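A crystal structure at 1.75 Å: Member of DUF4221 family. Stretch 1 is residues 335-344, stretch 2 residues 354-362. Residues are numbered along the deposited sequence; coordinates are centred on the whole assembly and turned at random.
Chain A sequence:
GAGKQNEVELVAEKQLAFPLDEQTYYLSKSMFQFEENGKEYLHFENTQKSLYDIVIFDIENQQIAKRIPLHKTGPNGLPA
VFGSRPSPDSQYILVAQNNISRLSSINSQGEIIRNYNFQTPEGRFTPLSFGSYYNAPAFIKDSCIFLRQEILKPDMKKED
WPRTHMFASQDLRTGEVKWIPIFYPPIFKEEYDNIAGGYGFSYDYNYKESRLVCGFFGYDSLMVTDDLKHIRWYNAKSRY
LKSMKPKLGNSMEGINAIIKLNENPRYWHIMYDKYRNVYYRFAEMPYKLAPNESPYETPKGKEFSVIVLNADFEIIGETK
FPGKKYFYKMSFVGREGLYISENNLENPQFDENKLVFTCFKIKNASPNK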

# COMPACT_ATOMS: atom_id res chain seq x y z
N ARG A 335 9.80 -1.36 -14.84
CA ARG A 335 10.45 -2.31 -15.77
C ARG A 335 11.85 -2.74 -15.32
O ARG A 335 12.19 -3.91 -15.44
CB ARG A 335 10.53 -1.71 -17.16
CG ARG A 335 9.19 -1.55 -17.84
CD ARG A 335 9.38 -0.72 -19.13
NE ARG A 335 8.14 -0.61 -19.88
CZ ARG A 335 8.03 -0.10 -21.11
NH1 ARG A 335 9.08 0.38 -21.76
NH2 ARG A 335 6.85 -0.08 -21.69
N GLU A 336 12.65 -1.80 -14.82
CA GLU A 336 14.05 -2.05 -14.50
C GLU A 336 14.31 -2.65 -13.12
O GLU A 336 15.41 -3.19 -12.86
CB GLU A 336 14.86 -0.76 -14.63
CG GLU A 336 14.99 -0.23 -16.07
CD GLU A 336 15.61 -1.24 -17.03
OE1 GLU A 336 16.51 -2.01 -16.64
OE2 GLU A 336 15.18 -1.26 -18.19
N GLY A 337 13.33 -2.52 -12.23
CA GLY A 337 13.47 -3.07 -10.89
C GLY A 337 12.58 -2.45 -9.84
O GLY A 337 11.54 -1.85 -10.15
N LEU A 338 13.01 -2.59 -8.58
CA LEU A 338 12.30 -2.05 -7.43
C LEU A 338 12.80 -0.68 -7.10
O LEU A 338 14.01 -0.48 -6.79
CB LEU A 338 12.48 -2.97 -6.22
CG LEU A 338 11.90 -2.51 -4.87
CD1 LEU A 338 10.38 -2.34 -4.94
CD2 LEU A 338 12.34 -3.45 -3.74
N TYR A 339 11.90 0.30 -7.18
CA TYR A 339 12.27 1.67 -6.92
C TYR A 339 11.83 2.06 -5.52
O TYR A 339 10.68 1.88 -5.15
CB TYR A 339 11.63 2.61 -7.92
CG TYR A 339 12.20 2.52 -9.32
CD1 TYR A 339 11.73 1.57 -10.21
CD2 TYR A 339 13.14 3.42 -9.77
CE1 TYR A 339 12.22 1.50 -11.52
CE2 TYR A 339 13.63 3.36 -11.10
CZ TYR A 339 13.16 2.38 -11.95
OH TYR A 339 13.61 2.30 -13.27
N ILE A 340 12.77 2.64 -4.76
CA ILE A 340 12.51 3.08 -3.40
C ILE A 340 12.91 4.53 -3.32
O ILE A 340 14.05 4.91 -3.67
CB ILE A 340 13.28 2.25 -2.34
CG1 ILE A 340 13.04 0.75 -2.55
CG2 ILE A 340 12.93 2.68 -0.88
CD1 ILE A 340 13.80 -0.15 -1.55
N SER A 341 11.99 5.36 -2.82
CA SER A 341 12.27 6.79 -2.75
C SER A 341 13.37 7.10 -1.77
O SER A 341 13.51 6.43 -0.71
CB SER A 341 11.02 7.57 -2.33
OG SER A 341 11.27 8.95 -2.13
N GLU A 342 14.12 8.16 -2.09
CA GLU A 342 15.13 8.73 -1.17
C GLU A 342 14.67 10.03 -0.51
O GLU A 342 15.48 10.78 0.02
CB GLU A 342 16.48 8.91 -1.89
CG GLU A 342 17.17 7.56 -2.12
CD GLU A 342 18.69 7.61 -2.26
OE1 GLU A 342 19.33 8.61 -1.83
OE2 GLU A 342 19.25 6.63 -2.80
N ASN A 343 13.37 10.31 -0.54
CA ASN A 343 12.83 11.54 0.04
C ASN A 343 12.57 11.38 1.56
O ASN A 343 11.49 11.65 2.04
CB ASN A 343 11.56 11.97 -0.66
CG ASN A 343 11.85 12.52 -2.02
OD1 ASN A 343 12.08 11.75 -2.94
ND2 ASN A 343 11.87 13.85 -2.16
N ASN A 344 13.61 10.94 2.25
CA ASN A 344 13.68 10.92 3.73
C ASN A 344 14.30 12.24 4.16
O ASN A 344 15.37 12.61 3.68
CB ASN A 344 14.54 9.74 4.14
CG ASN A 344 14.61 9.52 5.64
OD1 ASN A 344 14.93 10.45 6.38
ND2 ASN A 344 14.31 8.29 6.09
N LYS A 354 12.52 17.81 -5.35
CA LYS A 354 13.01 16.75 -6.22
C LYS A 354 12.52 15.41 -5.70
O LYS A 354 12.90 14.99 -4.61
CB LYS A 354 14.53 16.77 -6.28
CG LYS A 354 15.15 16.04 -7.46
CD LYS A 354 15.42 16.94 -8.69
CE LYS A 354 16.48 18.05 -8.49
NZ LYS A 354 17.88 17.58 -8.36
N LEU A 355 11.65 14.75 -6.46
CA LEU A 355 11.20 13.39 -6.12
C LEU A 355 12.21 12.39 -6.66
O LEU A 355 12.44 12.30 -7.85
CB LEU A 355 9.81 13.10 -6.64
CG LEU A 355 9.26 11.70 -6.44
CD1 LEU A 355 9.10 11.35 -4.93
CD2 LEU A 355 7.89 11.62 -7.19
N VAL A 356 12.88 11.67 -5.75
CA VAL A 356 14.04 10.85 -6.09
C VAL A 356 13.77 9.41 -5.70
O VAL A 356 13.26 9.15 -4.61
CB VAL A 356 15.32 11.31 -5.36
CG1 VAL A 356 16.52 10.40 -5.67
CG2 VAL A 356 15.66 12.76 -5.73
N PHE A 357 14.11 8.50 -6.61
CA PHE A 357 14.05 7.05 -6.37
C PHE A 357 15.34 6.39 -6.75
O PHE A 357 15.97 6.78 -7.73
CB PHE A 357 12.93 6.40 -7.21
CG PHE A 357 11.56 6.86 -6.92
CD1 PHE A 357 10.79 6.23 -5.95
CD2 PHE A 357 10.99 7.89 -7.65
CE1 PHE A 357 9.50 6.63 -5.70
CE2 PHE A 357 9.70 8.29 -7.42
CZ PHE A 357 8.95 7.70 -6.43
N THR A 358 15.73 5.36 -6.00
CA THR A 358 16.81 4.49 -6.40
C THR A 358 16.24 3.16 -6.89
O THR A 358 15.34 2.60 -6.25
CB THR A 358 17.80 4.28 -5.26
OG1 THR A 358 18.41 5.54 -4.95
CG2 THR A 358 18.87 3.26 -5.66
N CYS A 359 16.74 2.68 -8.02
CA CYS A 359 16.34 1.40 -8.58
C CYS A 359 17.24 0.31 -8.04
O CYS A 359 18.47 0.42 -8.13
CB CYS A 359 16.48 1.44 -10.10
SG CYS A 359 15.93 -0.07 -10.91
N PHE A 360 16.63 -0.72 -7.47
CA PHE A 360 17.34 -1.89 -6.96
C PHE A 360 17.10 -3.09 -7.84
O PHE A 360 15.96 -3.46 -8.09
CB PHE A 360 16.91 -2.19 -5.53
CG PHE A 360 17.37 -1.16 -4.57
CD1 PHE A 360 18.62 -1.26 -3.97
CD2 PHE A 360 16.60 -0.03 -4.34
CE1 PHE A 360 19.09 -0.27 -3.12
CE2 PHE A 360 17.04 0.96 -3.50
CZ PHE A 360 18.31 0.86 -2.89
N LYS A 361 18.20 -3.69 -8.29
CA LYS A 361 18.17 -4.91 -9.11
C LYS A 361 18.54 -6.11 -8.28
O LYS A 361 19.24 -6.00 -7.28
CB LYS A 361 19.12 -4.76 -10.30
CG LYS A 361 18.67 -3.60 -11.22
CD LYS A 361 19.28 -3.63 -12.59
CE LYS A 361 18.53 -2.69 -13.56
NZ LYS A 361 17.61 -3.44 -14.49
N ILE A 362 18.07 -7.28 -8.72
CA ILE A 362 18.33 -8.55 -8.05
C ILE A 362 19.63 -9.08 -8.61
O ILE A 362 19.74 -9.26 -9.82
CB ILE A 362 17.21 -9.55 -8.35
CG1 ILE A 362 15.87 -9.03 -7.84
CG2 ILE A 362 17.53 -10.92 -7.76
CD1 ILE A 362 14.70 -9.83 -8.29

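At the centre of the contact, the side chains of Y339, S341, F357 and C359 share one face of an antiparallel two-strand pairing. C359 lies over the face of the Y339 ring, with CB 3.6 Å from Y339 CE2 and SG 4.1 Å from the ring centroid, so that both a CH-pi and a sulfur-aromatic contact form. F357 CB meets the edge of the same ring, 3.9 Å from Y339 CD2. On the other side of the sheet, which carries L338, I340, T358 and F360, I340 CD1 packs 3.9 Å from F360 CE2.

The backbone holds these side chains in register. L338 and F360 exchange two hydrogen bonds (L338 N to F360 O, 3.1 Å; F360 N to L338 O, 2.7 Å), as do I340 and T358 (I340 N to T358 O, 3.0 Å; T358 N to I340 O, 2.9 Å).

Past S341 the pairing continues through E342 N, which donates to V356 O (2.8 Å), and then through a side chain: the N343 amide accepts from V356 N at OD1 (2.9 Å) and donates from ND2 to K354 O (2.9 Å), so that one carboxamide spans the two backbone groups that flank L355. T358 OG1 donates to E342 OE2 at 2.6 Å. At the opposite end, K361 NZ bonds E336 twice, to O (2.7 Å) and, in a salt bridge, to OE1 (2.8 Å).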